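Local coordinates for protein L-lysine 6-monooxygenase (Pseudomonas syringae pv. tomato, PDB 5CQF) that probably hydroxylates the side-chain amine of L-lysine as an FAD- and NADP-dependent monooxygenase in siderophore biosynthesis, at residues 295-300 and 306-311; 190-195 and 217-222; 261-264 and 269-272. One frame throughout, in Å; residues are numbered along the deposited sequence.

How the contacts relate
From the N terminus the chain reaches contact 2 first, then contact 3, then contact 1; each closes before the next opens, and none nest or cross. Contact 2 closes a loop of 21 residues that carries strand 206-210, joining helix 192-198 to helix 214-226. Contact 3 closes the short turn between helices 255-264 and 267-280. Contact 1 spans five residues, from helix 287-302 to strand 308-311. Contacts 1 and 2, with centres about 17 Å apart, touch directly: L308 packs on V220 and L296 on L221, so helix 214-226 is shared by both neighbourhoods. Contact 3 stands apart, its nearest atoms about 25 Å from contact 2 and about 26 Å from contact 1.

Contact 1. Residues 295-300 and 306-311; sequences SLIYED and TRLHTY
R307 and D300 form a salt bridge where helix 287-302 faces the start of strand 308-311. From CB, the arginine places CG anti to its carbonyl carbon (chi1 -68°). CD then lies 3.7 Å from D300 OD2, and a bend at chi3 brings the guanidinium up to the carboxylate edge-on. Its NE donates to D300 OD2 at a short 2.5 Å, nearly along that oxygen's C-O axis but 19° out of the guanidinium plane. Of the two terminal nitrogens, NH1 adds a weak bond to the same OD2 at 2.8 Å and also hydrogen-bonds V224 O, and NH2 reaches I230 O. The two planar groups are turned 38° apart, and a single oxygen takes both arginine bonds. R305 pairs with that oxygen too, which would probably favour an ionised carboxylate. Beside the bridge, I297 CD1 packs on L308 CB at 3.6 Å, the two side chains crossing at about a right angle, while L308 also touches V232 and S234 of the neighbouring strand 231-235. The geometry is that of the helix-to-strand half of a beta-alpha-beta crossover, delivering strand 308-311, outermost in this chain's five-stranded parallel sheet, to a Rossmann-like domain.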
loop_
_atom_site.group_PDB
_atom_site.type_symbol
_atom_site.label_atom_id
_atom_site.label_comp_id
_atom_site.label_asym_id
_atom_site.label_seq_id
_atom_site.Cartn_x
_atom_site.Cartn_y
_atom_site.Cartn_z
ATOM N N SER A 295 8.660 5.011 -12.102
ATOM C CA SER A 295 8.992 3.582 -12.288
ATOM C C SER A 295 9.459 3.241 -13.711
ATOM O O SER A 295 10.418 2.512 -13.890
ATOM C CB SER A 295 7.791 2.707 -11.924
ATOM O OG SER A 295 8.046 1.337 -12.163
ATOM N N LEU A 296 8.781 3.792 -14.710
ATOM C CA LEU A 296 9.107 3.521 -16.090
ATOM C C LEU A 296 10.454 4.094 -16.475
ATOM O O LEU A 296 11.233 3.451 -17.168
ATOM C CB LEU A 296 8.014 4.107 -16.999
ATOM C CG LEU A 296 8.183 3.948 -18.527
ATOM C CD1 LEU A 296 8.589 2.518 -18.870
ATOM C CD2 LEU A 296 6.889 4.320 -19.245
ATOM N N ILE A 297 10.719 5.326 -16.057
ATOM C CA ILE A 297 12.002 5.951 -16.302
ATOM C C ILE A 297 13.060 5.090 -15.645
ATOM O O ILE A 297 14.044 4.760 -16.259
ATOM C CB ILE A 297 12.068 7.381 -15.713
ATOM C CG1 ILE A 297 11.033 8.308 -16.369
ATOM C CG2 ILE A 297 13.462 7.991 -15.847
ATOM C CD1 ILE A 297 11.160 8.455 -17.864
ATOM N N TYR A 298 12.854 4.706 -14.393
ATOM C CA TYR A 298 13.836 3.882 -13.675
ATOM C C TYR A 298 14.137 2.567 -14.408
ATOM O O TYR A 298 15.284 2.207 -14.557
ATOM C CB TYR A 298 13.344 3.552 -12.261
ATOM C CG TYR A 298 14.345 2.774 -11.455
ATOM C CD1 TYR A 298 14.432 1.388 -11.551
ATOM C CD2 TYR A 298 15.200 3.420 -10.583
ATOM C CE1 TYR A 298 15.355 0.678 -10.808
ATOM C CE2 TYR A 298 16.140 2.714 -9.838
ATOM C CZ TYR A 298 16.213 1.337 -9.944
ATOM O OH TYR A 298 17.175 0.654 -9.200
ATOM N N GLU A 299 13.101 1.836 -14.804
ATOM C CA GLU A 299 13.281 0.580 -15.552
ATOM C C GLU A 299 14.066 0.818 -16.836
ATOM O O GLU A 299 15.046 0.131 -17.095
ATOM C CB GLU A 299 11.936 -0.078 -15.871
ATOM C CG GLU A 299 11.230 -0.658 -14.659
ATOM C CD GLU A 299 12.065 -1.675 -13.876
ATOM O OE1 GLU A 299 12.471 -2.704 -14.449
ATOM O OE2 GLU A 299 12.281 -1.446 -12.671
ATOM N N ASP A 300 13.685 1.839 -17.600
ATOM C CA ASP A 300 14.460 2.265 -18.764
ATOM C C ASP A 300 15.950 2.424 -18.487
ATOM O O ASP A 300 16.774 2.054 -19.316
ATOM C CB ASP A 300 13.962 3.617 -19.247
ATOM C CG ASP A 300 12.999 3.526 -20.392
ATOM O OD1 ASP A 300 12.133 2.611 -20.441
ATOM O OD2 ASP A 300 13.117 4.434 -21.233
ATOM N N THR A 306 18.614 6.775 -20.679
ATOM C CA THR A 306 18.126 7.862 -19.824
ATOM C C THR A 306 17.422 8.862 -20.743
ATOM O O THR A 306 18.071 9.591 -21.473
ATOM C CB THR A 306 19.276 8.511 -19.022
ATOM O OG1 THR A 306 20.375 8.814 -19.902
ATOM C CG2 THR A 306 19.771 7.549 -17.889
ATOM N N ARG A 307 16.087 8.852 -20.734
ATOM C CA ARG A 307 15.290 9.470 -21.807
ATOM C C ARG A 307 14.378 10.621 -21.382
ATOM O O ARG A 307 13.673 11.185 -22.224
ATOM C CB ARG A 307 14.400 8.417 -22.447
ATOM C CG ARG A 307 15.156 7.376 -23.214
ATOM C CD ARG A 307 14.233 6.548 -24.086
ATOM N NE ARG A 307 13.174 5.778 -23.399
ATOM C CZ ARG A 307 11.860 5.915 -23.601
ATOM N NH1 ARG A 307 11.018 5.100 -22.985
ATOM N NH2 ARG A 307 11.372 6.851 -24.415
ATOM N N LEU A 308 14.369 10.926 -20.088
ATOM C CA LEU A 308 13.677 12.067 -19.553
ATOM C C LEU A 308 14.716 13.020 -18.984
ATOM O O LEU A 308 15.488 12.633 -18.122
ATOM C CB LEU A 308 12.735 11.624 -18.441
ATOM C CG LEU A 308 12.032 12.778 -17.718
ATOM C CD1 LEU A 308 11.112 13.524 -18.677
ATOM C CD2 LEU A 308 11.253 12.284 -16.505
ATOM N N HIS A 309 14.736 14.263 -19.470
ATOM C CA HIS A 309 15.670 15.282 -18.990
ATOM C C HIS A 309 14.877 16.389 -18.307
ATOM O O HIS A 309 13.939 16.952 -18.901
ATOM C CB HIS A 309 16.445 15.849 -20.158
ATOM C CG HIS A 309 17.114 14.800 -20.992
ATOM N ND1 HIS A 309 18.384 14.334 -20.726
ATOM C CD2 HIS A 309 16.675 14.104 -22.064
ATOM C CE1 HIS A 309 18.703 13.407 -21.607
ATOM N NE2 HIS A 309 17.684 13.253 -22.431
ATOM N N THR A 310 15.255 16.710 -17.076
ATOM C CA THR A 310 14.537 17.702 -16.284
ATOM C C THR A 310 15.293 19.052 -16.188
ATOM O O THR A 310 16.485 19.060 -15.966
ATOM C CB THR A 310 14.269 17.096 -14.909
ATOM O OG1 THR A 310 13.322 16.037 -15.072
ATOM C CG2 THR A 310 13.677 18.104 -13.971
ATOM N N TYR A 311 14.609 20.179 -16.372
ATOM C CA TYR A 311 15.231 21.503 -16.200
ATOM C C TYR A 311 14.365 22.275 -15.230
ATOM O O TYR A 311 13.288 22.739 -15.601
ATOM C CB TYR A 311 15.374 22.262 -17.539
ATOM C CG TYR A 311 15.971 21.392 -18.622
ATOM C CD1 TYR A 311 15.212 20.418 -19.237
ATOM C CD2 TYR A 311 17.310 21.506 -18.987
ATOM C CE1 TYR A 311 15.750 19.590 -20.189
ATOM C CE2 TYR A 311 17.856 20.685 -19.970
ATOM C CZ TYR A 311 17.051 19.721 -20.558
ATOM O OH TYR A 311 17.538 18.877 -21.506
#

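Contact 2. Residues 190-195 and 217-222; sequences SRFLTR and SESVLE
S219 OG donates to S215 O, one turn back in its own helix, and at the same time sits over one face of the F192 ring, 3.6 Å from CD1 and offset toward the rim. Helix 214-226, which carries the serine, follows strand 206-210 through a glycine-rich turn of the GxGxxA type, consistent with the Rossmann fold of a dinucleotide-binding domain; F192 comes from the first turn of helix 192-198. The serine CB adds a CH-pi contact, 4.1 Å from the ring centroid and 26° off the normal. Thus the ring is met by the serine's CB and OG together, and OG, whose proton is spent on S215 O, makes a van der Waals contact with it. With CG anti to the backbone N (chi1 -176°), the phenylalanine reaches across to helix 214-226, and CZ comes within 3.8 Å of S219 O. E222, one turn further on, approaches differently: its CB and CG lie at the rim of the ring, CG near the ring plane. A bend at chi2 carries the carboxylate to R226, with which it forms a salt bridge, and the carboxylate and ring planes lie 78° apart; the glutamate therefore offers the aromatic only its methylene groups. F192 also touches F187 on strand 186-188, and the neighbouring L193 touches W58 of helix 57-64, so helix 192-198 packs on more than one element of the fold. The glutamate's closest approach to the phenylalanine is CG to CE2, at 3.7 Å.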
loop_
_atom_site.group_PDB
_atom_site.type_symbol
_atom_site.label_atom_id
_atom_site.label_comp_id
_atom_site.label_asym_id
_atom_site.label_seq_id
_atom_site.Cartn_x
_atom_site.Cartn_y
_atom_site.Cartn_z
ATOM N N SER A 190 -4.664 20.060 -24.036
ATOM C CA SER A 190 -6.091 19.821 -24.273
ATOM C C SER A 190 -6.379 19.142 -25.627
ATOM O O SER A 190 -7.484 18.666 -25.867
ATOM C CB SER A 190 -6.869 21.145 -24.202
ATOM O OG SER A 190 -6.477 22.032 -25.240
ATOM N N ARG A 191 -5.403 19.136 -26.527
ATOM C CA ARG A 191 -5.549 18.484 -27.810
ATOM C C ARG A 191 -4.471 17.408 -27.972
ATOM O O ARG A 191 -4.178 16.983 -29.085
ATOM C CB ARG A 191 -5.440 19.543 -28.913
ATOM C CG ARG A 191 -6.513 20.627 -28.827
ATOM C CD ARG A 191 -7.728 20.289 -29.685
ATOM N NE ARG A 191 -7.397 20.338 -31.116
ATOM C CZ ARG A 191 -7.346 21.446 -31.856
ATOM N NH1 ARG A 191 -7.626 22.642 -31.324
ATOM N NH2 ARG A 191 -7.020 21.357 -33.145
ATOM N N PHE A 192 -3.913 16.947 -26.849
ATOM C CA PHE A 192 -2.792 16.003 -26.857
ATOM C C PHE A 192 -3.080 14.738 -27.643
ATOM O O PHE A 192 -2.253 14.309 -28.429
ATOM C CB PHE A 192 -2.334 15.651 -25.420
ATOM C CG PHE A 192 -1.127 14.759 -25.373
ATOM C CD1 PHE A 192 0.151 15.275 -25.530
ATOM C CD2 PHE A 192 -1.260 13.394 -25.182
ATOM C CE1 PHE A 192 1.261 14.447 -25.521
ATOM C CE2 PHE A 192 -0.149 12.563 -25.163
ATOM C CZ PHE A 192 1.111 13.089 -25.344
ATOM N N LEU A 193 -4.246 14.150 -27.428
ATOM C CA LEU A 193 -4.588 12.883 -28.049
ATOM C C LEU A 193 -4.817 13.060 -29.531
ATOM O O LEU A 193 -4.259 12.330 -30.340
ATOM C CB LEU A 193 -5.829 12.269 -27.402
ATOM C CG LEU A 193 -5.631 11.146 -26.373
ATOM C CD1 LEU A 193 -5.151 9.862 -27.061
ATOM C CD2 LEU A 193 -4.687 11.568 -25.252
ATOM N N THR A 194 -5.637 14.040 -29.881
ATOM C CA THR A 194 -5.930 14.345 -31.276
ATOM C C THR A 194 -4.637 14.592 -32.046
ATOM O O THR A 194 -4.426 14.046 -33.110
ATOM C CB THR A 194 -6.844 15.592 -31.375
ATOM O OG1 THR A 194 -7.898 15.506 -30.397
ATOM C CG2 THR A 194 -7.446 15.714 -32.751
ATOM N N ARG A 195 -3.760 15.407 -31.479
ATOM C CA ARG A 195 -2.507 15.768 -32.138
ATOM C C ARG A 195 -1.582 14.573 -32.307
ATOM O O ARG A 195 -0.981 14.404 -33.368
ATOM C CB ARG A 195 -1.774 16.865 -31.357
ATOM C CG ARG A 195 -2.504 18.199 -31.317
ATOM C CD ARG A 195 -2.251 18.982 -32.592
ATOM N NE ARG A 195 -2.915 20.276 -32.576
ATOM C CZ ARG A 195 -3.190 20.993 -33.660
ATOM N NH1 ARG A 195 -2.880 20.540 -34.866
ATOM N NH2 ARG A 195 -3.793 22.162 -33.542
ATOM N N SER A 217 2.522 15.661 -16.661
ATOM C CA SER A 217 3.010 14.348 -16.264
ATOM C C SER A 217 2.473 13.267 -17.210
ATOM O O SER A 217 3.223 12.459 -17.768
ATOM C CB SER A 217 2.582 14.082 -14.826
ATOM O OG SER A 217 3.185 12.908 -14.359
ATOM N N GLU A 218 1.167 13.292 -17.423
ATOM C CA GLU A 218 0.537 12.286 -18.241
ATOM C C GLU A 218 1.010 12.322 -19.706
ATOM O O GLU A 218 1.103 11.288 -20.363
ATOM C CB GLU A 218 -0.974 12.445 -18.176
ATOM C CG GLU A 218 -1.526 12.171 -16.798
ATOM C CD GLU A 218 -3.041 12.316 -16.745
ATOM O OE1 GLU A 218 -3.622 12.801 -17.753
ATOM O OE2 GLU A 218 -3.645 11.928 -15.708
ATOM N N SER A 219 1.326 13.508 -20.193
ATOM C CA SER A 219 1.847 13.653 -21.538
ATOM C C SER A 219 3.202 13.034 -21.622
ATOM O O SER A 219 3.516 12.309 -22.555
ATOM C CB SER A 219 1.933 15.125 -21.916
ATOM O OG SER A 219 0.645 15.710 -21.982
ATOM N N VAL A 220 4.015 13.321 -20.626
ATOM C CA VAL A 220 5.336 12.761 -20.591
ATOM C C VAL A 220 5.242 11.258 -20.581
ATOM O O VAL A 220 5.902 10.587 -21.374
ATOM C CB VAL A 220 6.144 13.269 -19.390
ATOM C CG1 VAL A 220 7.460 12.521 -19.254
ATOM C CG2 VAL A 220 6.428 14.754 -19.553
ATOM N N LEU A 221 4.428 10.731 -19.689
ATOM C CA LEU A 221 4.289 9.284 -19.569
ATOM C C LEU A 221 3.850 8.656 -20.871
ATOM O O LEU A 221 4.370 7.606 -21.269
ATOM C CB LEU A 221 3.305 8.927 -18.466
ATOM C CG LEU A 221 3.070 7.439 -18.149
ATOM C CD1 LEU A 221 4.343 6.751 -17.700
ATOM C CD2 LEU A 221 2.037 7.337 -17.036
ATOM N N GLU A 222 2.907 9.293 -21.546
ATOM C CA GLU A 222 2.347 8.707 -22.733
ATOM C C GLU A 222 3.406 8.716 -23.835
ATOM O O GLU A 222 3.549 7.733 -24.598
ATOM C CB GLU A 222 1.075 9.427 -23.147
ATOM C CG GLU A 222 0.517 9.009 -24.513
ATOM C CD GLU A 222 -0.119 7.620 -24.553
ATOM O OE1 GLU A 222 -0.597 7.136 -23.503
ATOM O OE2 GLU A 222 -0.168 7.030 -25.662
#

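Contact 3. Residues 261-264 and 269-272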
loop_
_atom_site.group_PDB
_atom_site.type_symbol
_atom_site.label_atom_id
_atom_site.label_comp_id
_atom_site.label_asym_id
_atom_site.label_seq_id
_atom_site.Cartn_x
_atom_site.Cartn_y
_atom_site.Cartn_z
ATOM N N TYR A 261 -14.004 29.904 3.665
ATOM C CA TYR A 261 -13.062 30.803 4.283
ATOM C C TYR A 261 -12.767 31.942 3.309
ATOM O O TYR A 261 -12.836 33.097 3.712
ATOM C CB TYR A 261 -11.780 30.082 4.709
ATOM C CG TYR A 261 -10.706 31.015 5.238
ATOM C CD1 TYR A 261 -10.766 31.526 6.541
ATOM C CD2 TYR A 261 -9.618 31.363 4.442
ATOM C CE1 TYR A 261 -9.785 32.371 7.029
ATOM C CE2 TYR A 261 -8.618 32.227 4.908
ATOM C CZ TYR A 261 -8.697 32.733 6.196
ATOM O OH TYR A 261 -7.680 33.577 6.622
ATOM N N PHE A 262 -12.488 31.628 2.036
ATOM C CA PHE A 262 -12.194 32.655 1.034
ATOM C C PHE A 262 -13.334 33.669 0.884
ATOM O O PHE A 262 -13.081 34.847 0.840
ATOM C CB PHE A 262 -11.873 32.042 -0.313
ATOM C CG PHE A 262 -11.421 33.027 -1.328
ATOM C CD1 PHE A 262 -10.103 33.434 -1.373
ATOM C CD2 PHE A 262 -12.310 33.552 -2.241
ATOM C CE1 PHE A 262 -9.677 34.346 -2.315
ATOM C CE2 PHE A 262 -11.904 34.457 -3.195
ATOM C CZ PHE A 262 -10.580 34.843 -3.247
ATOM N N HIS A 263 -14.570 33.225 0.845
ATOM C CA HIS A 263 -15.691 34.167 0.826
ATOM C C HIS A 263 -15.841 35.024 2.080
ATOM O O HIS A 263 -16.288 36.178 1.981
ATOM C CB HIS A 263 -17.006 33.475 0.461
ATOM C CG HIS A 263 -17.088 33.189 -0.997
ATOM N ND1 HIS A 263 -17.544 34.114 -1.901
ATOM C CD2 HIS A 263 -16.628 32.146 -1.727
ATOM C CE1 HIS A 263 -17.438 33.631 -3.121
ATOM N NE2 HIS A 263 -16.881 32.439 -3.045
ATOM N N SER A 264 -15.418 34.506 3.226
ATOM C CA SER A 264 -15.479 35.267 4.473
ATOM C C SER A 264 -14.454 36.417 4.543
ATOM O O SER A 264 -14.507 37.239 5.451
ATOM C CB SER A 264 -15.258 34.331 5.665
ATOM O OG SER A 264 -13.875 34.087 5.854
ATOM N N ALA A 269 -8.322 41.483 1.759
ATOM C CA ALA A 269 -7.737 40.284 2.346
ATOM C C ALA A 269 -7.642 39.131 1.317
ATOM O O ALA A 269 -6.644 38.412 1.294
ATOM C CB ALA A 269 -8.492 39.866 3.599
ATOM N N ARG A 270 -8.656 38.978 0.472
ATOM C CA ARG A 270 -8.604 38.003 -0.633
ATOM C C ARG A 270 -7.375 38.134 -1.512
ATOM O O ARG A 270 -6.761 37.131 -1.872
ATOM C CB ARG A 270 -9.828 38.116 -1.530
ATOM C CG ARG A 270 -11.088 37.597 -0.865
ATOM C CD ARG A 270 -12.309 37.851 -1.720
ATOM N NE ARG A 270 -13.545 37.579 -0.977
ATOM C CZ ARG A 270 -14.756 37.539 -1.529
ATOM N NH1 ARG A 270 -14.915 37.761 -2.823
ATOM N NH2 ARG A 270 -15.809 37.272 -0.779
ATOM N N GLN A 271 -7.019 39.363 -1.862
ATOM C CA GLN A 271 -5.834 39.592 -2.682
ATOM C C GLN A 271 -4.552 39.212 -1.931
ATOM O O GLN A 271 -3.663 38.566 -2.513
ATOM C CB GLN A 271 -5.747 41.050 -3.157
ATOM C CG GLN A 271 -4.656 41.271 -4.211
ATOM C CD GLN A 271 -4.816 40.332 -5.413
ATOM O OE1 GLN A 271 -3.977 39.431 -5.640
ATOM N NE2 GLN A 271 -5.923 40.506 -6.165
ATOM N N ARG A 272 -4.461 39.597 -0.651
ATOM C CA ARG A 272 -3.358 39.134 0.196
ATOM C C ARG A 272 -3.307 37.603 0.266
ATOM O O ARG A 272 -2.225 37.017 0.245
ATOM C CB ARG A 272 -3.446 39.710 1.612
ATOM C CG ARG A 272 -3.161 41.206 1.695
ATOM C CD ARG A 272 -2.764 41.641 3.108
ATOM N NE ARG A 272 -3.800 41.453 4.145
ATOM C CZ ARG A 272 -4.908 42.197 4.287
ATOM N NH1 ARG A 272 -5.760 41.935 5.279
ATOM N NH2 ARG A 272 -5.198 43.183 3.437
#
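R270 lays its aliphatic chain over one face of the F262 ring and then hooks its guanidinium onto backbone carbonyls. CG stands over the ring, 3.9 Å from the centroid and 21° off the normal, a CH-pi contact, while CD comes within 3.7 Å of F262 CE2. The two side chains cross at about a right angle. Extended from CG to NE, the arginine brings NH2 to H263 O at 3.0 Å with an N-H...O angle of 151°; the oxygen lies near the guanidinium plane, whereas the nitrogen is tilted 23° from the carbonyl plane. NE donates to L265 O, and the bonds to H263 O and, two residues on, to L265 O probably limit the rotation of the guanidinium. These are two consecutive helices joined by a short turn, the first turn of helix 267-280 reaching back to helix 255-264. Further out, S264 OG bonds Y261 O at 2.6 Å on a lone pair, and N266 OD1 accepts from A269 N. H263 NE2 is hydrogen-bonded to H404. The third subunit also takes part: Y261 OH bonds D332 of that neighbouring subunit, and R272 NH1 bonds F334 O of the same subunit.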